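Local coordinates for arginine kinase (Anthopleura japonica, PDB 4RF6), which catalyses the reversible transfer of the terminal phosphate of ATP to L-arginine, giving phosphoarginine and ADP, and carries two phosphagen kinase repeats in one chain, at residues Y626-C630 and P631-G635; P653-Q656 and K657-E661. All blocks are in the same frame, centred on the assembly; numbering follows the deposited sequence.

Interaction 1: residues Y626-C630 and P631-G635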
ATOM      1  N   TYR A 626     -27.117   4.445 -10.918  1.00 12.72           N
ATOM      2  CA  TYR A 626     -25.824   4.610 -10.256  1.00 14.10           C
ATOM      3  C   TYR A 626     -24.774   3.694 -10.864  1.00 12.57           C
ATOM      4  O   TYR A 626     -25.014   2.501 -11.081  1.00 14.52           O
ATOM      5  CB  TYR A 626     -25.932   4.426  -8.739  1.00 11.60           C
ATOM      6  CG  TYR A 626     -26.787   5.504  -8.112  1.00 13.12           C
ATOM      7  CD1 TYR A 626     -26.286   6.786  -7.912  1.00 11.18           C
ATOM      8  CD2 TYR A 626     -28.101   5.248  -7.752  1.00 12.47           C
ATOM      9  CE1 TYR A 626     -27.070   7.779  -7.359  1.00 13.51           C
ATOM     10  CE2 TYR A 626     -28.887   6.224  -7.197  1.00 15.49           C
ATOM     11  CZ  TYR A 626     -28.368   7.488  -7.004  1.00 16.82           C
ATOM     12  OH  TYR A 626     -29.163   8.471  -6.450  1.00 18.88           O
ATOM     13  N   LEU A 627     -23.614   4.270 -11.155  1.00  9.80           N
ATOM     14  CA  LEU A 627     -22.551   3.551 -11.845  1.00 13.29           C
ATOM     15  C   LEU A 627     -21.691   2.738 -10.899  1.00 14.19           C
ATOM     16  O   LEU A 627     -21.462   3.118  -9.745  1.00 11.41           O
ATOM     17  CB  LEU A 627     -21.671   4.518 -12.631  1.00 12.99           C
ATOM     18  CG  LEU A 627     -22.403   5.263 -13.739  1.00 16.52           C
ATOM     19  CD1 LEU A 627     -21.453   6.193 -14.457  1.00 18.71           C
ATOM     20  CD2 LEU A 627     -22.996   4.273 -14.719  1.00 17.10           C
ATOM     21  N   SER A 628     -21.210   1.611 -11.405  1.00 15.70           N
ATOM     22  CA  SER A 628     -20.359   0.723 -10.632  1.00 16.59           C
ATOM     23  C   SER A 628     -19.354   0.143 -11.597  1.00 17.43           C
ATOM     24  O   SER A 628     -19.625   0.077 -12.798  1.00 17.48           O
ATOM     25  CB  SER A 628     -21.191  -0.402 -10.019  1.00 18.43           C
ATOM     26  OG  SER A 628     -20.367  -1.322  -9.329  1.00 21.62           O
ATOM     27  N   GLY A 629     -18.196  -0.266 -11.085  1.00 16.78           N
ATOM     28  CA  GLY A 629     -17.191  -0.929 -11.896  1.00 18.23           C
ATOM     29  C   GLY A 629     -17.738  -2.255 -12.385  1.00 19.97           C
ATOM     30  O   GLY A 629     -17.389  -2.723 -13.473  1.00 14.93           O
ATOM     31  N   CYS A 630     -18.586  -2.884 -11.575  0.58 17.61           N
ATOM     32  CA  CYS A 630     -19.240  -4.127 -11.979  0.58 18.68           C
ATOM     33  C   CYS A 630     -20.649  -3.818 -12.467  0.58 18.12           C
ATOM     34  O   CYS A 630     -21.469  -3.302 -11.712  0.58 20.76           O
ATOM     35  CB  CYS A 630     -19.287  -5.127 -10.820  0.58 22.09           C
ATOM     36  SG  CYS A 630     -19.907  -6.784 -11.272  0.58 28.43           S
ATOM     37  N   PRO A 631     -20.928  -4.122 -13.744  1.00 18.18           N
ATOM     38  CA  PRO A 631     -22.227  -3.853 -14.375  1.00 18.67           C
ATOM     39  C   PRO A 631     -23.399  -4.560 -13.693  1.00 15.93           C
ATOM     40  O   PRO A 631     -24.543  -4.196 -13.953  1.00 15.11           O
ATOM     41  CB  PRO A 631     -22.039  -4.385 -15.802  1.00 18.52           C
ATOM     42  CG  PRO A 631     -20.542  -4.327 -16.035  1.00 20.17           C
ATOM     43  CD  PRO A 631     -19.947  -4.676 -14.696  1.00 17.71           C
ATOM     44  N   THR A 632     -23.128  -5.544 -12.835  1.00 17.79           N
ATOM     45  CA  THR A 632     -24.193  -6.193 -12.073  1.00 17.39           C
ATOM     46  C   THR A 632     -24.750  -5.284 -10.983  1.00 16.75           C
ATOM     47  O   THR A 632     -25.866  -5.487 -10.506  1.00 17.72           O
ATOM     48  CB  THR A 632     -23.734  -7.519 -11.427  1.00 23.31           C
ATOM     49  OG1 THR A 632     -22.705  -7.265 -10.460  1.00 25.28           O
ATOM     50  CG2 THR A 632     -23.224  -8.474 -12.477  1.00 21.96           C
ATOM     51  N   ASN A 633     -23.971  -4.283 -10.590  1.00 13.61           N
ATOM     52  CA  ASN A 633     -24.372  -3.380  -9.516  1.00 14.91           C
ATOM     53  C   ASN A 633     -24.930  -2.042  -9.995  1.00 17.42           C
ATOM     54  O   ASN A 633     -24.999  -1.085  -9.222  1.00 19.16           O
ATOM     55  CB  ASN A 633     -23.199  -3.122  -8.572  1.00 20.73           C
ATOM     56  CG  ASN A 633     -23.132  -4.121  -7.440  1.00 34.76           C
ATOM     57  OD1 ASN A 633     -23.813  -3.965  -6.424  1.00 40.40           O
ATOM     58  ND2 ASN A 633     -22.306  -5.151  -7.600  1.00 37.01           N
ATOM     59  N   LEU A 634     -25.331  -1.972 -11.260  1.00 15.81           N
ATOM     60  CA  LEU A 634     -25.906  -0.747 -11.811  1.00 13.89           C
ATOM     61  C   LEU A 634     -27.324  -0.494 -11.291  1.00 14.19           C
ATOM     62  O   LEU A 634     -27.853  -1.281 -10.496  1.00 13.93           O
ATOM     63  CB  LEU A 634     -25.898  -0.809 -13.338  1.00 11.61           C
ATOM     64  CG  LEU A 634     -24.509  -0.860 -13.967  1.00 13.03           C
ATOM     65  CD1 LEU A 634     -24.611  -1.103 -15.465  1.00 10.76           C
ATOM     66  CD2 LEU A 634     -23.769   0.435 -13.694  1.00 14.73           C
ATOM     67  N   GLY A 635     -27.927   0.612 -11.729  1.00 14.60           N
ATOM     68  CA  GLY A 635     -29.299   0.950 -11.371  1.00 13.03           C
ATOM     69  C   GLY A 635     -29.439   1.470  -9.953  1.00 12.67           C
ATOM     70  O   GLY A 635     -28.917   2.536  -9.615  1.00 12.76           O
TER
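The backbone doubles back between Y626 and G635, whose CA atoms lie 5.2 Å apart, and turns at its far end through a type I beta turn, C630 to N633. This is the Cys-Pro-Ser/Thr-Asn signature loop of the phosphagen kinases, here Cys-Pro-Thr-Asn-Leu-Gly; C630 corresponds in the second repeat to C278, a substrate-binding residue of the first by similarity. Proline suits the second place of the turn because its ring fixes phi near the -60° required. N633 N closes the turn on C630 O at 2.9 Å, coming from above the carbonyl plane. S628 OG, anti to its own N (chi1 176°), has two partners: it accepts from C630 N at 3.3 Å, making an ST turn, and is hydrogen-bonded to D585 OD1. N633 CB packs against the same hydroxyl, 3.4 Å from S628 OG. The apolar filling is leucine, L627 CD2 meeting L634 CD2 at 4.0 Å, and the side chain of Y434 packs on both. G635 has a positive phi, easily taken without a side chain, and its carbonyl oxygen lies at the edge of the Y626 ring. That same G635 O takes the hydrogen of Y626 N at 2.9 Å on a lone pair in the carbonyl plane.

Interaction 2: residues P653-Q656 and K657-E661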
ATOM      1  N   PRO A 653     -48.712 -23.023  -3.775  1.00 47.09           N
ATOM      2  CA  PRO A 653     -48.599 -22.806  -5.225  1.00 48.88           C
ATOM      3  C   PRO A 653     -48.810 -21.354  -5.670  1.00 46.67           C
ATOM      4  O   PRO A 653     -48.791 -21.089  -6.871  1.00 48.16           O
ATOM      5  CB  PRO A 653     -49.703 -23.700  -5.795  1.00 49.62           C
ATOM      6  CG  PRO A 653     -50.733 -23.733  -4.722  1.00 50.86           C
ATOM      7  CD  PRO A 653     -49.983 -23.675  -3.412  1.00 49.49           C
ATOM      8  N   ASP A 654     -49.016 -20.436  -4.730  1.00 44.48           N
ATOM      9  CA  ASP A 654     -49.031 -19.015  -5.064  1.00 42.01           C
ATOM     10  C   ASP A 654     -47.623 -18.452  -4.890  1.00 38.44           C
ATOM     11  O   ASP A 654     -47.344 -17.311  -5.268  1.00 34.41           O
ATOM     12  CB  ASP A 654     -50.029 -18.246  -4.192  1.00 44.95           C
ATOM     13  CG  ASP A 654     -51.462 -18.420  -4.654  1.00 47.84           C
ATOM     14  OD1 ASP A 654     -51.667 -18.943  -5.769  1.00 48.42           O
ATOM     15  OD2 ASP A 654     -52.381 -18.020  -3.904  1.00 48.82           O
ATOM     16  N   PHE A 655     -46.744 -19.279  -4.325  1.00 38.37           N
ATOM     17  CA  PHE A 655     -45.356 -18.912  -4.056  1.00 38.39           C
ATOM     18  C   PHE A 655     -44.644 -18.409  -5.305  1.00 39.14           C
ATOM     19  O   PHE A 655     -44.103 -17.301  -5.316  1.00 39.69           O
ATOM     20  CB  PHE A 655     -44.605 -20.112  -3.486  1.00 38.67           C
ATOM     21  CG  PHE A 655     -43.231 -19.787  -2.973  1.00 38.48           C
ATOM     22  CD1 PHE A 655     -43.065 -18.959  -1.872  1.00 40.07           C
ATOM     23  CD2 PHE A 655     -42.109 -20.329  -3.577  1.00 40.14           C
ATOM     24  CE1 PHE A 655     -41.798 -18.666  -1.389  1.00 40.37           C
ATOM     25  CE2 PHE A 655     -40.839 -20.046  -3.104  1.00 42.27           C
ATOM     26  CZ  PHE A 655     -40.683 -19.210  -2.006  1.00 41.28           C
ATOM     27  N   GLN A 656     -44.638 -19.236  -6.347  1.00 39.03           N
ATOM     28  CA  GLN A 656     -44.062 -18.865  -7.636  1.00 40.00           C
ATOM     29  C   GLN A 656     -44.656 -17.560  -8.160  1.00 35.59           C
ATOM     30  O   GLN A 656     -43.921 -16.666  -8.598  1.00 32.86           O
ATOM     31  CB  GLN A 656     -44.313 -19.973  -8.659  1.00 47.22           C
ATOM     32  CG  GLN A 656     -44.168 -19.513 -10.104  1.00 53.64           C
ATOM     33  CD  GLN A 656     -45.059 -20.288 -11.058  1.00 59.83           C
ATOM     34  OE1 GLN A 656     -44.614 -21.234 -11.707  1.00 63.71           O
ATOM     35  NE2 GLN A 656     -46.324 -19.888 -11.150  1.00 59.18           N
ATOM     36  N   LYS A 657     -45.986 -17.464  -8.114  1.00 33.72           N
ATOM     37  CA  LYS A 657     -46.702 -16.289  -8.610  1.00 35.27           C
ATOM     38  C   LYS A 657     -46.271 -15.029  -7.868  1.00 31.55           C
ATOM     39  O   LYS A 657     -46.073 -13.974  -8.474  1.00 27.33           O
ATOM     40  CB  LYS A 657     -48.215 -16.458  -8.443  1.00 39.68           C
ATOM     41  CG  LYS A 657     -48.839 -17.641  -9.167  1.00 46.37           C
ATOM     42  CD  LYS A 657     -50.343 -17.697  -8.875  1.00 50.11           C
ATOM     43  CE  LYS A 657     -51.000 -18.931  -9.474  1.00 53.20           C
ATOM     44  NZ  LYS A 657     -50.271 -20.170  -9.088  1.00 55.40           N
ATOM     45  N   ILE A 658     -46.137 -15.151  -6.550  1.00 30.91           N
ATOM     46  CA  ILE A 658     -45.741 -14.037  -5.693  1.00 30.30           C
ATOM     47  C   ILE A 658     -44.323 -13.553  -5.996  1.00 28.22           C
ATOM     48  O   ILE A 658     -44.095 -12.357  -6.201  1.00 29.66           O
ATOM     49  CB  ILE A 658     -45.848 -14.423  -4.196  1.00 29.64           C
ATOM     50  CG1 ILE A 658     -47.314 -14.540  -3.778  1.00 30.50           C
ATOM     51  CG2 ILE A 658     -45.151 -13.398  -3.322  1.00 26.75           C
ATOM     52  CD1 ILE A 658     -47.523 -15.259  -2.450  1.00 31.47           C
ATOM     53  N   CYS A 659     -43.372 -14.481  -6.019  1.00 28.12           N
ATOM     54  CA  CYS A 659     -41.983 -14.137  -6.315  1.00 28.74           C
ATOM     55  C   CYS A 659     -41.837 -13.520  -7.700  1.00 26.81           C
ATOM     56  O   CYS A 659     -41.008 -12.625  -7.905  1.00 27.86           O
ATOM     57  CB  CYS A 659     -41.086 -15.369  -6.196  1.00 30.78           C
ATOM     58  SG  CYS A 659     -40.907 -15.963  -4.507  1.00 39.58           S
ATOM     59  N   ASP A 660     -42.644 -13.994  -8.644  1.00 25.11           N
ATOM     60  CA  ASP A 660     -42.580 -13.491 -10.015  1.00 29.20           C
ATOM     61  C   ASP A 660     -43.217 -12.106 -10.161  1.00 26.60           C
ATOM     62  O   ASP A 660     -42.665 -11.234 -10.831  1.00 21.14           O
ATOM     63  CB  ASP A 660     -43.218 -14.482 -10.998  1.00 31.90           C
ATOM     64  CG  ASP A 660     -42.352 -15.709 -11.240  1.00 36.71           C
ATOM     65  OD1 ASP A 660     -41.150 -15.672 -10.900  1.00 36.08           O
ATOM     66  OD2 ASP A 660     -42.879 -16.711 -11.773  1.00 39.90           O
ATOM     67  N   GLU A 661     -44.377 -11.903  -9.541  1.00 26.35           N
ATOM     68  CA  GLU A 661     -45.033 -10.602  -9.614  1.00 25.16           C
ATOM     69  C   GLU A 661     -44.163  -9.514  -8.980  1.00 22.63           C
ATOM     70  O   GLU A 661     -44.035  -8.408  -9.518  1.00 23.91           O
ATOM     71  CB  GLU A 661     -46.410 -10.629  -8.940  1.00 23.86           C
ATOM     72  CG  GLU A 661     -46.991  -9.236  -8.729  1.00 27.12           C
ATOM     73  CD  GLU A 661     -48.481  -9.230  -8.423  1.00 32.65           C
ATOM     74  OE1 GLU A 661     -49.014 -10.268  -7.972  1.00 33.23           O
ATOM     75  OE2 GLU A 661     -49.115  -8.172  -8.638  1.00 31.69           O
TER
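At the N-terminal end of helix 655-661, F655 and C659 stand one turn apart and make a sulfur-aromatic contact. C659 SG sits over one face of the F655 ring, 4.2 Å from its centroid and displaced toward the rim at CZ. A first torsion of -171° carries the F655 ring outward, to where L710 of helix 696-714 packs on it. Cysteine suits the place over the ring face because it is small, polarisable and apolar enough to be buried. The backbone bonds here are the i to i+4 ladder of an alpha-helix: I658 N to D654 O at 2.8 Å, C659 N to F655 O at 3.0 Å and D660 N to Q656 O. I658 is buried against K709, L710 and I713 of helix 696-714, as a branched apolar residue on the covered side of an amphipathic helix should be. On the exposed side K657 runs back toward the helix start; extended as far as CE, it bends at chi4 (51°), and NZ donates to P653 O at 2.8 Å. The ammonium group is probably also steadied by D654, whose OD1 lies 3.8 Å from K657 NZ in a long salt bridge, with the lysine CD passing 3.6 Å from D654 OD1.

In the fold
Both contacts belong to the second repeat, in the part of the chain that builds its eight-stranded antiparallel sheet. Interaction 1 comes first, closing a tight loop between strand 625-626 and strand 638-645, an inner strand of the sheet; the loop also meets helices 433-436 and 438-448, so it ties the sheet-bearing domain to the helical N-terminal part of the repeat. After strand 638-645 and helix 647-651, interaction 2 closes its own short turn in helix 655-661, which leads to edge strand 664-668 and packs on helix 696-714. The two follow in series, neither enclosing nor crossing the other, and their nearest atoms are about 17 Å apart.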